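Local coordinates for protein SVS_variant_AS1 (Streptomyces sp. CWA1, PDB 6TJA) that probably catalyses the cyclisation of geranylgeranyl diphosphate to the diterpene spiroviolene, as an engineered ancestral form of a class I terpene synthase, at residues Ala101-Leu106 / Ser158-Gln163; Leu83-Asp88 / Asp124-Ala129; Ala180-Ser185 / Val223-Asn228; Ser77-Trp82 / Phe192-Ile197. One frame throughout, in Å; residues are numbered along the deposited sequence.

Interaction 1. Residues Ala101-Leu106 / Ser158-Gln163; sequences AQFNAL and SGVAWQ
Phe-103 reaches across to Val-160 and Ala-161 and supplies most of this helix-to-helix contact. Its CG lies anti to the backbone N (chi1 -176°), which carries the ring away from its own helix and against the facing one. The leading atom, Phe-103 CZ, comes to 3.4 Å from Val-160 CG1, the methyl branch that is itself anti to its backbone N; the two side chains cross at about a right angle. Further back along the ring, Phe-103 CE2 lies 3.7 Å from Ala-161 N and Phe-103 CD2 lies 4.0 Å from Ala-161 CB. A serine in place of Phe-103 would probably open a gap in front of Val-160 CG1 and leave Cys-91, which touches both side chains, less firmly packed. Asn-104 adds its OD1, 3.7 Å from Ala-161 CB. The polar end of Asn-104 looks to the second subunit, where its ND2 donates to OD1 of that chain's Asn-104. The segment axes approach to 9.8 Å at 172°, so this is a worked example of antiparallel helix packing in the all-helical class I terpene synthase fold, placed at a dimer interface.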
loop_
_atom_site.group_PDB
_atom_site.type_symbol
_atom_site.label_atom_id
_atom_site.label_comp_id
_atom_site.label_asym_id
_atom_site.label_seq_id
_atom_site.Cartn_x
_atom_site.Cartn_y
_atom_site.Cartn_z
ATOM N N ALA A 101 -16.410 0.155 -8.590
ATOM C CA ALA A 101 -16.861 -0.899 -7.637
ATOM C C ALA A 101 -16.263 -2.253 -8.047
ATOM O O ALA A 101 -15.695 -2.925 -7.196
ATOM C CB ALA A 101 -18.347 -0.949 -7.543
ATOM N N GLN A 102 -16.305 -2.598 -9.322
ATOM C CA GLN A 102 -15.715 -3.863 -9.814
ATOM C C GLN A 102 -14.197 -3.759 -9.794
ATOM O O GLN A 102 -13.566 -4.755 -9.477
ATOM C CB GLN A 102 -16.170 -4.192 -11.224
ATOM C CG GLN A 102 -17.639 -4.535 -11.312
ATOM C CD GLN A 102 -18.073 -4.710 -12.745
ATOM O OE1 GLN A 102 -17.660 -5.669 -13.388
ATOM N NE2 GLN A 102 -18.901 -3.792 -13.247
ATOM N N PHE A 103 -13.619 -2.590 -10.077
ATOM C CA PHE A 103 -12.146 -2.443 -10.074
ATOM C C PHE A 103 -11.587 -2.636 -8.658
ATOM O O PHE A 103 -10.563 -3.315 -8.498
ATOM C CB PHE A 103 -11.685 -1.125 -10.680
ATOM C CG PHE A 103 -10.181 -1.072 -10.737
ATOM C CD1 PHE A 103 -9.490 -1.729 -11.736
ATOM C CD2 PHE A 103 -9.459 -0.459 -9.727
ATOM C CE1 PHE A 103 -8.104 -1.713 -11.777
ATOM C CE2 PHE A 103 -8.073 -0.462 -9.761
ATOM C CZ PHE A 103 -7.396 -1.100 -10.779
ATOM N N ASN A 104 -12.255 -2.089 -7.652
ATOM C CA ASN A 104 -11.789 -2.192 -6.255
ATOM C C ASN A 104 -11.630 -3.681 -5.906
ATOM O O ASN A 104 -10.693 -4.018 -5.176
ATOM C CB ASN A 104 -12.712 -1.423 -5.323
ATOM C CG ASN A 104 -12.621 0.079 -5.479
ATOM O OD1 ASN A 104 -11.802 0.592 -6.243
ATOM N ND2 ASN A 104 -13.420 0.784 -4.703
ATOM N N ALA A 105 -12.501 -4.548 -6.410
ATOM C CA ALA A 105 -12.452 -5.991 -6.110
ATOM C C ALA A 105 -11.287 -6.616 -6.882
ATOM O O ALA A 105 -10.508 -7.398 -6.271
ATOM C CB ALA A 105 -13.769 -6.663 -6.421
ATOM N N LEU A 106 -11.141 -6.288 -8.163
ATOM C CA LEU A 106 -9.975 -6.778 -8.944
ATOM C C LEU A 106 -8.666 -6.346 -8.266
ATOM O O LEU A 106 -7.789 -7.184 -8.103
ATOM C CB LEU A 106 -10.054 -6.270 -10.386
ATOM C CG LEU A 106 -8.869 -6.662 -11.263
ATOM C CD1 LEU A 106 -8.920 -8.140 -11.617
ATOM C CD2 LEU A 106 -8.816 -5.829 -12.534
ATOM N N SER A 158 -4.077 1.773 -5.984
ATOM C CA SER A 158 -4.868 2.862 -5.333
ATOM C C SER A 158 -4.958 4.104 -6.223
ATOM O O SER A 158 -5.955 4.815 -6.149
ATOM C CB SER A 158 -4.306 3.258 -4.004
ATOM O OG SER A 158 -4.276 2.120 -3.169
ATOM N N GLY A 159 -3.903 4.422 -6.953
ATOM C CA GLY A 159 -3.934 5.549 -7.898
ATOM C C GLY A 159 -4.908 5.259 -9.019
ATOM O O GLY A 159 -5.673 6.168 -9.376
ATOM N N VAL A 160 -4.845 4.045 -9.583
ATOM C CA VAL A 160 -5.716 3.603 -10.707
ATOM C C VAL A 160 -7.174 3.636 -10.223
ATOM O O VAL A 160 -8.009 4.132 -10.967
ATOM C CB VAL A 160 -5.332 2.219 -11.261
ATOM C CG1 VAL A 160 -6.325 1.775 -12.306
ATOM C CG2 VAL A 160 -3.921 2.201 -11.859
ATOM N N ALA A 161 -7.447 3.135 -9.028
ATOM C CA ALA A 161 -8.793 3.101 -8.421
ATOM C C ALA A 161 -9.340 4.525 -8.321
ATOM O O ALA A 161 -10.490 4.719 -8.696
ATOM C CB ALA A 161 -8.745 2.426 -7.056
ATOM N N TRP A 162 -8.527 5.474 -7.856
ATOM C CA TRP A 162 -8.831 6.933 -7.812
ATOM C C TRP A 162 -9.150 7.442 -9.223
ATOM O O TRP A 162 -10.210 8.070 -9.431
ATOM C CB TRP A 162 -7.624 7.654 -7.221
ATOM C CG TRP A 162 -7.762 9.111 -6.896
ATOM C CD1 TRP A 162 -8.739 9.995 -7.244
ATOM C CD2 TRP A 162 -6.779 9.867 -6.167
ATOM N NE1 TRP A 162 -8.465 11.233 -6.731
ATOM C CE2 TRP A 162 -7.274 11.181 -6.057
ATOM C CE3 TRP A 162 -5.572 9.530 -5.541
ATOM C CZ2 TRP A 162 -6.571 12.172 -5.375
ATOM C CZ3 TRP A 162 -4.880 10.511 -4.870
ATOM C CH2 TRP A 162 -5.384 11.811 -4.777
ATOM N N GLN A 163 -8.253 7.177 -10.164
ATOM C CA GLN A 163 -8.432 7.592 -11.574
ATOM C C GLN A 163 -9.773 7.085 -12.128
ATOM O O GLN A 163 -10.541 7.916 -12.641
ATOM C CB GLN A 163 -7.260 7.110 -12.412
ATOM C CG GLN A 163 -7.030 7.990 -13.621
ATOM C CD GLN A 163 -6.412 7.201 -14.746
ATOM O OE1 GLN A 163 -5.219 6.868 -14.718
ATOM N NE2 GLN A 163 -7.248 6.892 -15.729
#

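Interaction 2. Residues Leu83-Asp88 / Asp124-Ala129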
loop_
_atom_site.group_PDB
_atom_site.type_symbol
_atom_site.label_atom_id
_atom_site.label_comp_id
_atom_site.label_asym_id
_atom_site.label_seq_id
_atom_site.Cartn_x
_atom_site.Cartn_y
_atom_site.Cartn_z
ATOM N N LEU A 83 2.686 -4.894 -16.562
ATOM C CA LEU A 83 2.097 -3.597 -16.188
ATOM C C LEU A 83 1.456 -2.972 -17.420
ATOM O O LEU A 83 0.302 -2.543 -17.304
ATOM C CB LEU A 83 3.163 -2.678 -15.591
ATOM C CG LEU A 83 2.706 -1.256 -15.250
ATOM C CD1 LEU A 83 1.982 -1.214 -13.916
ATOM C CD2 LEU A 83 3.913 -0.341 -15.238
ATOM N N PHE A 84 2.155 -2.899 -18.548
ATOM C CA PHE A 84 1.579 -2.274 -19.771
ATOM C C PHE A 84 0.319 -3.053 -20.172
ATOM O O PHE A 84 -0.715 -2.451 -20.474
ATOM C CB PHE A 84 2.602 -2.168 -20.908
ATOM C CG PHE A 84 3.638 -1.091 -20.714
ATOM C CD1 PHE A 84 3.299 0.146 -20.177
ATOM C CD2 PHE A 84 4.960 -1.315 -21.063
ATOM C CE1 PHE A 84 4.262 1.127 -20.001
ATOM C CE2 PHE A 84 5.922 -0.325 -20.903
ATOM C CZ PHE A 84 5.569 0.894 -20.373
ATOM N N ALA A 85 0.397 -4.378 -20.116
ATOM C CA ALA A 85 -0.693 -5.281 -20.527
ATOM C C ALA A 85 -1.890 -5.113 -19.566
ATOM O O ALA A 85 -3.044 -4.952 -20.037
ATOM C CB ALA A 85 -0.168 -6.685 -20.566
ATOM N N PHE A 86 -1.652 -5.117 -18.259
ATOM C CA PHE A 86 -2.724 -4.974 -17.242
ATOM C C PHE A 86 -3.331 -3.567 -17.346
ATOM O O PHE A 86 -4.562 -3.408 -17.334
ATOM C CB PHE A 86 -2.178 -5.288 -15.847
ATOM C CG PHE A 86 -3.221 -5.274 -14.762
ATOM C CD1 PHE A 86 -3.829 -6.453 -14.354
ATOM C CD2 PHE A 86 -3.576 -4.087 -14.136
ATOM C CE1 PHE A 86 -4.778 -6.439 -13.345
ATOM C CE2 PHE A 86 -4.534 -4.080 -13.134
ATOM C CZ PHE A 86 -5.145 -5.251 -12.756
ATOM N N ASP A 87 -2.494 -2.546 -17.484
ATOM C CA ASP A 87 -2.998 -1.167 -17.639
ATOM C C ASP A 87 -3.966 -1.141 -18.828
ATOM O O ASP A 87 -5.093 -0.670 -18.644
ATOM C CB ASP A 87 -1.882 -0.136 -17.812
ATOM C CG ASP A 87 -2.434 1.278 -17.852
ATOM O OD1 ASP A 87 -3.110 1.670 -16.874
ATOM O OD2 ASP A 87 -2.233 1.960 -18.873
ATOM N N ASP A 88 -3.566 -1.678 -19.986
ATOM C CA ASP A 88 -4.293 -1.493 -21.276
ATOM C C ASP A 88 -5.577 -2.351 -21.345
ATOM O O ASP A 88 -6.521 -1.884 -21.984
ATOM C CB ASP A 88 -3.365 -1.747 -22.466
ATOM C CG ASP A 88 -4.043 -1.662 -23.822
ATOM O OD1 ASP A 88 -4.211 -0.535 -24.347
ATOM O OD2 ASP A 88 -4.364 -2.732 -24.342
ATOM N N ASP A 124 -8.810 -15.285 -14.002
ATOM C CA ASP A 124 -8.046 -14.137 -14.398
ATOM C C ASP A 124 -6.717 -14.491 -15.013
ATOM O O ASP A 124 -5.869 -15.013 -14.353
ATOM C CB ASP A 124 -7.811 -13.406 -13.154
ATOM C CG ASP A 124 -7.611 -12.056 -13.387
ATOM O OD1 ASP A 124 -6.984 -11.724 -14.394
ATOM O OD2 ASP A 124 -8.171 -11.224 -12.698
ATOM N N ARG A 125 -6.503 -14.129 -16.262
ATOM C CA ARG A 125 -5.269 -14.597 -16.947
ATOM C C ARG A 125 -4.068 -13.720 -16.543
ATOM O O ARG A 125 -2.909 -14.165 -16.745
ATOM C CB ARG A 125 -5.505 -14.610 -18.458
ATOM C CG ARG A 125 -5.822 -13.248 -19.061
ATOM C CD ARG A 125 -5.927 -13.353 -20.571
ATOM N NE ARG A 125 -5.899 -12.057 -21.241
ATOM C CZ ARG A 125 -6.928 -11.218 -21.325
ATOM N NH1 ARG A 125 -8.088 -11.509 -20.755
ATOM N NH2 ARG A 125 -6.779 -10.074 -21.968
ATOM N N PHE A 126 -4.306 -12.523 -15.985
ATOM C CA PHE A 126 -3.216 -11.643 -15.503
ATOM C C PHE A 126 -2.600 -12.234 -14.232
ATOM O O PHE A 126 -1.422 -11.971 -13.998
ATOM C CB PHE A 126 -3.701 -10.203 -15.352
ATOM C CG PHE A 126 -3.772 -9.522 -16.687
ATOM C CD1 PHE A 126 -2.612 -9.112 -17.333
ATOM C CD2 PHE A 126 -4.992 -9.330 -17.324
ATOM C CE1 PHE A 126 -2.667 -8.546 -18.606
ATOM C CE2 PHE A 126 -5.049 -8.752 -18.590
ATOM C CZ PHE A 126 -3.887 -8.373 -19.235
ATOM N N VAL A 127 -3.352 -13.026 -13.455
ATOM C CA VAL A 127 -2.925 -13.390 -12.072
ATOM C C VAL A 127 -1.784 -14.408 -12.121
ATOM O O VAL A 127 -0.763 -14.152 -11.490
ATOM C CB VAL A 127 -4.098 -13.806 -11.166
ATOM C CG1 VAL A 127 -3.667 -14.706 -10.016
ATOM C CG2 VAL A 127 -4.820 -12.572 -10.656
ATOM N N PRO A 128 -1.874 -15.556 -12.832
ATOM C CA PRO A 128 -0.780 -16.531 -12.844
ATOM C C PRO A 128 0.543 -15.919 -13.343
ATOM O O PRO A 128 1.564 -16.161 -12.730
ATOM C CB PRO A 128 -1.260 -17.666 -13.782
ATOM C CG PRO A 128 -2.784 -17.505 -13.782
ATOM C CD PRO A 128 -3.027 -16.016 -13.628
ATOM N N ALA A 129 0.487 -15.088 -14.381
ATOM C CA ALA A 129 1.643 -14.312 -14.891
ATOM C C ALA A 129 2.302 -13.484 -13.763
ATOM O O ALA A 129 3.556 -13.569 -13.609
ATOM C CB ALA A 129 1.187 -13.448 -16.042
#
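Phe-126 presses against the backbone and side chains of Ala-85 and Phe-86, and following it outward shows how one ring can serve several partners. CG is turned anti to the carbonyl carbon and beside the backbone N (chi1 -78°), directing the ring at the neighbouring helix. At the root, Phe-126 CB and CG both border Phe-86 CD1, with Phe-126 CG 3.9 Å from it. One atom on, Phe-126 CD1 lies 4.1 Å from Phe-86 CB. Phe-126 CE1 slips in beside the main chain, 3.6 Å from Phe-86 N, and also meets the methyl of Ala-85, whose CB is 3.7 Å away and near the ring plane. At the tip, Phe-126 CZ is 3.6 Å from Ala-85 O. Phe-126 CE2 sits over one face of the guanidinium of Arg-125. The two phenylalanines form a T-shaped pair, the edge of Phe-86 toward the face of Phe-126, with centroids 5.6 Å apart and planes at 84°. Phe-86 CA lies over a face of the Phe-126 ring as a CH-pi contact. Asp-124 steadies the start of this arm: its OD1 caps Phe-126 N at 3.2 Å, on the anti side of the carboxylate, and also forms a salt bridge with Arg-90. Asp-87 and Asp-88, probably the start of the family's aspartate-rich motif, directly follow Phe-86. Around the contact, helix 100-115 packs on Phe-86 through Leu-106 and Val-110, helix 45-52 reaches Ala-85 through Val-51, and Trp-82 of helix 70-91 stacks with Phe-86.

Interaction 3. Residues Ala180-Ser185 / Val223-Asn228; sequences AMRLLS and VAALDN
The backbones of helices 175-185 and 211-231 come closest at Arg-182 and Ala-225, whose CA atoms are 6.7 Å apart. Such nearness suits a small residue, and the methyl of Ala-225 points toward the other helix, its CB 4.1 Å from Arg-182 CG. Arg-182 sets off with CG anti to the backbone N and then bends at chi2 (68°), which draws its long chain past Ala-225 toward the next turn. Arg-182 NH2 ends 3.7 Å from Ala-225 O, too far for a hydrogen bond, and 3.9 Å from Asn-228 CB. The real partner of the guanidinium is Asp-229, one residue further on, which holds NH2 in a salt bridge. Ser-185 OG lies at the guanidinium edge, in its plane, and bonds weakly to Met-181 O at 3.4 Å. A leucine in place of Arg-182 has no guanidinium to offer, and Asp-229 would probably be left without its salt-bridge mate. The sequence that starts at Asn-228 fits the NSE metal-binding motif of class I terpene synthases, and the position of Arg-182 fits the arginine that senses the substrate diphosphate in relatives; the contact therefore probably ties these two elements of the active site together. Helix 143-169 packs behind helix 175-185, with Trp-162 on Ala-180 and Met-181. On the far flank, helix 258-283 meets Val-223 and Leu-226 and pairs Arg-269 with Asp-227, while helix 289-309 covers Val-223, Ala-224 and Asp-227.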
loop_
_atom_site.group_PDB
_atom_site.type_symbol
_atom_site.label_atom_id
_atom_site.label_comp_id
_atom_site.label_asym_id
_atom_site.label_seq_id
_atom_site.Cartn_x
_atom_site.Cartn_y
_atom_site.Cartn_z
ATOM N N ALA A 180 -1.090 14.217 -7.123
ATOM C CA ALA A 180 -1.169 13.161 -6.082
ATOM C C ALA A 180 -1.584 11.831 -6.729
ATOM O O ALA A 180 -0.952 10.800 -6.457
ATOM C CB ALA A 180 -2.113 13.571 -4.975
ATOM N N MET A 181 -2.607 11.855 -7.582
ATOM C CA MET A 181 -3.220 10.646 -8.168
ATOM C C MET A 181 -2.223 9.996 -9.140
ATOM O O MET A 181 -1.978 8.779 -9.069
ATOM C CB MET A 181 -4.493 11.031 -8.926
ATOM C CG MET A 181 -5.168 9.892 -9.577
ATOM S SD MET A 181 -6.493 10.362 -10.684
ATOM C CE MET A 181 -5.578 10.998 -12.077
ATOM N N ARG A 182 -1.673 10.806 -10.019
ATOM C CA ARG A 182 -0.832 10.391 -11.149
ATOM C C ARG A 182 0.529 9.907 -10.633
ATOM O O ARG A 182 1.142 9.045 -11.273
ATOM C CB ARG A 182 -0.774 11.587 -12.097
ATOM C CG ARG A 182 -0.083 11.310 -13.414
ATOM C CD ARG A 182 -0.876 10.343 -14.267
ATOM N NE ARG A 182 -0.160 10.203 -15.525
ATOM C CZ ARG A 182 -0.163 9.115 -16.270
ATOM N NH1 ARG A 182 -0.828 8.041 -15.885
ATOM N NH2 ARG A 182 0.538 9.108 -17.384
ATOM N N LEU A 183 0.983 10.439 -9.508
ATOM C CA LEU A 183 2.183 9.943 -8.807
ATOM C C LEU A 183 2.014 8.432 -8.641
ATOM O O LEU A 183 2.982 7.710 -8.780
ATOM C CB LEU A 183 2.257 10.679 -7.474
ATOM C CG LEU A 183 3.506 10.526 -6.602
ATOM C CD1 LEU A 183 4.783 10.997 -7.302
ATOM C CD2 LEU A 183 3.282 11.344 -5.329
ATOM N N LEU A 184 0.789 7.987 -8.408
ATOM C CA LEU A 184 0.465 6.566 -8.166
ATOM C C LEU A 184 0.064 5.847 -9.464
ATOM O O LEU A 184 0.558 4.729 -9.687
ATOM C CB LEU A 184 -0.647 6.552 -7.116
ATOM C CG LEU A 184 -0.277 7.110 -5.742
ATOM C CD1 LEU A 184 -1.406 6.851 -4.755
ATOM C CD2 LEU A 184 1.031 6.481 -5.228
ATOM N N SER A 185 -0.878 6.413 -10.239
ATOM C CA SER A 185 -1.644 5.712 -11.305
ATOM C C SER A 185 -0.765 5.434 -12.528
ATOM O O SER A 185 -1.095 4.522 -13.308
ATOM C CB SER A 185 -2.848 6.484 -11.705
ATOM O OG SER A 185 -2.476 7.719 -12.285
ATOM N N VAL A 223 8.273 13.147 -12.549
ATOM C CA VAL A 223 8.831 13.598 -13.855
ATOM C C VAL A 223 8.502 12.536 -14.906
ATOM O O VAL A 223 8.011 12.927 -15.986
ATOM C CB VAL A 223 10.334 13.890 -13.801
ATOM C CG1 VAL A 223 10.874 14.194 -15.197
ATOM C CG2 VAL A 223 10.651 15.017 -12.827
ATOM N N ALA A 224 8.714 11.252 -14.589
ATOM C CA ALA A 224 8.421 10.113 -15.495
ATOM C C ALA A 224 6.934 10.110 -15.866
ATOM O O ALA A 224 6.618 9.844 -17.038
ATOM C CB ALA A 224 8.784 8.783 -14.862
ATOM N N ALA A 225 6.057 10.310 -14.883
ATOM C CA ALA A 225 4.595 10.420 -15.082
ATOM C C ALA A 225 4.275 11.547 -16.072
ATOM O O ALA A 225 3.472 11.351 -16.956
ATOM C CB ALA A 225 3.902 10.671 -13.766
ATOM N N LEU A 226 4.836 12.725 -15.883
ATOM C CA LEU A 226 4.518 13.921 -16.709
ATOM C C LEU A 226 5.190 13.758 -18.075
ATOM O O LEU A 226 4.639 14.235 -19.073
ATOM C CB LEU A 226 5.001 15.171 -15.966
ATOM C CG LEU A 226 4.255 15.533 -14.685
ATOM C CD1 LEU A 226 4.871 16.772 -14.075
ATOM C CD2 LEU A 226 2.781 15.760 -14.932
ATOM N N ASP A 227 6.345 13.095 -18.133
ATOM C CA ASP A 227 6.938 12.692 -19.435
ATOM C C ASP A 227 5.964 11.723 -20.115
ATOM O O ASP A 227 5.733 11.889 -21.315
ATOM C CB ASP A 227 8.391 12.221 -19.268
ATOM C CG ASP A 227 9.326 13.382 -18.968
ATOM O OD1 ASP A 227 8.861 14.545 -19.028
ATOM O OD2 ASP A 227 10.480 13.133 -18.630
ATOM N N ASN A 228 5.343 10.795 -19.383
ATOM C CA ASN A 228 4.340 9.873 -19.982
ATOM C C ASN A 228 3.100 10.675 -20.434
ATOM O O ASN A 228 2.607 10.379 -21.533
ATOM C CB ASN A 228 4.042 8.656 -19.097
ATOM C CG ASN A 228 5.206 7.681 -19.043
ATOM O OD1 ASN A 228 5.986 7.597 -19.986
ATOM N ND2 ASN A 228 5.360 6.970 -17.934
#

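Interaction 4. Residues Ser77-Trp82 / Phe192-Ile197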
loop_
_atom_site.group_PDB
_atom_site.type_symbol
_atom_site.label_atom_id
_atom_site.label_comp_id
_atom_site.label_asym_id
_atom_site.label_seq_id
_atom_site.Cartn_x
_atom_site.Cartn_y
_atom_site.Cartn_z
ATOM N N SER A 77 12.042 -6.808 -15.913
ATOM C CA SER A 77 11.523 -6.488 -17.274
ATOM C C SER A 77 10.146 -7.139 -17.499
ATOM O O SER A 77 9.272 -6.480 -18.032
ATOM C CB SER A 77 12.502 -6.870 -18.347
ATOM O OG SER A 77 13.614 -5.987 -18.344
ATOM N N LEU A 78 9.938 -8.387 -17.089
ATOM C CA LEU A 78 8.611 -9.063 -17.225
ATOM C C LEU A 78 7.509 -8.225 -16.567
ATOM O O LEU A 78 6.441 -8.027 -17.187
ATOM C CB LEU A 78 8.690 -10.457 -16.599
ATOM C CG LEU A 78 9.635 -11.431 -17.307
ATOM C CD1 LEU A 78 9.478 -12.821 -16.730
ATOM C CD2 LEU A 78 9.375 -11.449 -18.804
ATOM N N PHE A 79 7.728 -7.742 -15.347
ATOM C CA PHE A 79 6.690 -6.938 -14.659
ATOM C C PHE A 79 6.395 -5.691 -15.478
ATOM O O PHE A 79 5.286 -5.194 -15.373
ATOM C CB PHE A 79 7.049 -6.494 -13.244
ATOM C CG PHE A 79 5.969 -5.618 -12.662
ATOM C CD1 PHE A 79 4.751 -6.163 -12.278
ATOM C CD2 PHE A 79 6.143 -4.255 -12.541
ATOM C CE1 PHE A 79 3.749 -5.371 -11.732
ATOM C CE2 PHE A 79 5.104 -3.453 -12.082
ATOM C CZ PHE A 79 3.910 -4.017 -11.682
ATOM N N VAL A 80 7.358 -5.147 -16.216
ATOM C CA VAL A 80 7.055 -3.923 -17.020
ATOM C C VAL A 80 6.115 -4.315 -18.167
ATOM O O VAL A 80 5.185 -3.499 -18.446
ATOM C CB VAL A 80 8.294 -3.183 -17.539
ATOM C CG1 VAL A 80 7.884 -2.043 -18.479
ATOM C CG2 VAL A 80 9.141 -2.660 -16.391
ATOM N N TYR A 81 6.316 -5.494 -18.785
ATOM C CA TYR A 81 5.388 -6.027 -19.828
ATOM C C TYR A 81 3.990 -6.190 -19.207
ATOM O O TYR A 81 2.955 -5.705 -19.763
ATOM C CB TYR A 81 5.892 -7.347 -20.421
ATOM C CG TYR A 81 7.024 -7.207 -21.409
ATOM C CD1 TYR A 81 6.803 -6.723 -22.683
ATOM C CD2 TYR A 81 8.320 -7.548 -21.071
ATOM C CE1 TYR A 81 7.841 -6.581 -23.598
ATOM C CE2 TYR A 81 9.359 -7.445 -21.981
ATOM C CZ TYR A 81 9.119 -6.948 -23.244
ATOM O OH TYR A 81 10.137 -6.796 -24.111
ATOM N N TRP A 82 3.960 -6.903 -18.092
ATOM C CA TRP A 82 2.736 -7.202 -17.320
ATOM C C TRP A 82 1.986 -5.910 -17.052
ATOM O O TRP A 82 0.799 -5.885 -17.286
ATOM C CB TRP A 82 3.076 -7.890 -16.006
ATOM C CG TRP A 82 1.847 -8.339 -15.297
ATOM C CD1 TRP A 82 1.186 -9.527 -15.436
ATOM C CD2 TRP A 82 1.108 -7.571 -14.347
ATOM N NE1 TRP A 82 0.109 -9.565 -14.599
ATOM C CE2 TRP A 82 0.020 -8.365 -13.942
ATOM C CE3 TRP A 82 1.269 -6.300 -13.794
ATOM C CZ2 TRP A 82 -0.898 -7.914 -13.000
ATOM C CZ3 TRP A 82 0.338 -5.848 -12.891
ATOM C CH2 TRP A 82 -0.722 -6.649 -12.491
ATOM N N PHE A 192 10.139 1.803 -10.066
ATOM C CA PHE A 192 11.354 2.294 -9.383
ATOM C C PHE A 192 11.723 1.335 -8.241
ATOM O O PHE A 192 12.939 1.147 -7.954
ATOM C CB PHE A 192 11.148 3.767 -9.021
ATOM C CG PHE A 192 11.379 4.696 -10.188
ATOM C CD1 PHE A 192 12.655 4.915 -10.673
ATOM C CD2 PHE A 192 10.335 5.291 -10.857
ATOM C CE1 PHE A 192 12.889 5.761 -11.747
ATOM C CE2 PHE A 192 10.563 6.134 -11.938
ATOM C CZ PHE A 192 11.842 6.377 -12.372
ATOM N N ALA A 193 10.728 0.689 -7.633
ATOM C CA ALA A 193 10.948 -0.233 -6.491
ATOM C C ALA A 193 11.587 -1.534 -7.000
ATOM O O ALA A 193 11.966 -2.322 -6.157
ATOM C CB ALA A 193 9.647 -0.531 -5.749
ATOM N N MET A 194 11.659 -1.774 -8.315
ATOM C CA MET A 194 12.374 -2.949 -8.889
ATOM C C MET A 194 13.867 -2.666 -9.137
ATOM O O MET A 194 14.561 -3.618 -9.491
ATOM C CB MET A 194 11.765 -3.373 -10.220
ATOM C CG MET A 194 10.344 -3.823 -10.116
ATOM S SD MET A 194 9.919 -4.615 -11.641
ATOM C CE MET A 194 9.842 -3.254 -12.799
ATOM N N LEU A 195 14.374 -1.461 -8.949
ATOM C CA LEU A 195 15.786 -1.167 -9.158
ATOM C C LEU A 195 16.715 -2.045 -8.327
ATOM O O LEU A 195 17.602 -2.632 -8.828
ATOM C CB LEU A 195 16.099 0.301 -8.929
ATOM C CG LEU A 195 15.716 1.359 -9.950
ATOM C CD1 LEU A 195 15.795 2.789 -9.463
ATOM C CD2 LEU A 195 16.435 1.202 -11.268
ATOM N N GLU A 196 16.436 -2.120 -7.050
ATOM C CA GLU A 196 17.145 -2.892 -6.076
ATOM C C GLU A 196 17.180 -4.359 -6.416
ATOM O O GLU A 196 18.131 -5.027 -6.184
ATOM C CB GLU A 196 16.350 -2.785 -4.802
ATOM C CG GLU A 196 16.983 -1.998 -3.741
ATOM C CD GLU A 196 16.391 -2.317 -2.428
ATOM O OE1 GLU A 196 15.278 -1.928 -2.162
ATOM O OE2 GLU A 196 17.070 -2.943 -1.654
ATOM N N ILE A 197 16.062 -4.834 -6.909
ATOM C CA ILE A 197 15.845 -6.254 -7.299
ATOM C C ILE A 197 16.690 -6.546 -8.546
ATOM O O ILE A 197 17.320 -7.608 -8.594
ATOM C CB ILE A 197 14.338 -6.542 -7.465
ATOM C CG1 ILE A 197 13.604 -6.348 -6.128
ATOM C CG2 ILE A 197 14.116 -7.930 -8.026
ATOM C CD1 ILE A 197 12.122 -6.533 -6.203
#
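A Met-aromatic contact joins Met-194 to Phe-79, linking helix 70-91 of the class I terpene synthase fold to the short turn that leads into helix 195-199. The variant carries engineered tryptophan-to-phenylalanine and glycine-to-leucine changes, and Phe-79 is probably the first of these, so the contact belongs to the altered protein. Met-194 occupies the third position of a type I beta turn running from Phe-192 to Leu-195, closed by Leu-195 N to Phe-192 O at 3.1 Å. The turn separates helix 188-192 from helix 195-199. From this turn the methionine spans a wide backbone gap, for the CA atoms of Phe-79 and Met-194 are 9.0 Å apart. Met-194 SD is 3.8 Å from Phe-79 CB and 5.0 Å from the ring centroid, 63° off the ring normal, an oblique approach. Phe-79 and Met-194 cross at about a right angle. The surroundings are rich in aromatic groups: Phe-149 meets Phe-79 edge-to-face, Phe-137 of helix 126-140 lies against Met-194, and Phe-59 of helix 56-61 packs on Val-80. Elsewhere in the turn region, Ile-197 O accepts from Arg-72 NH1, a second tie to helix 70-91. The methionine chain bends at its last torsion (chi3 -71°), bringing Met-194 CE near the plane of the Phe-79 ring at its edge, 3.8 Å from Phe-79 CD2, while Val-80 CG2 meets the same methyl at 3.7 Å.

All four contacts lie in one helical domain. Helix 70-91 serves both interaction 2 and interaction 4, whose centres are about 14 Å apart and which are bridged by a probable hydrogen bond from Trp-82 NE1 to Phe-126 O. Interactions 1 and 2, about 15 Å apart, touch through Leu-106 and alternate along the chain. Interaction 1 also meets interaction 3, about 17 Å away, where Met-181 packs on Trp-162 and Gln-163; both border the second subunit. Interactions 1 and 2 are nested within the loop closed by interaction 4, while interaction 3 crosses it. Packing thus runs continuously from the dimer interface to the helices probably carrying the two metal-binding motifs.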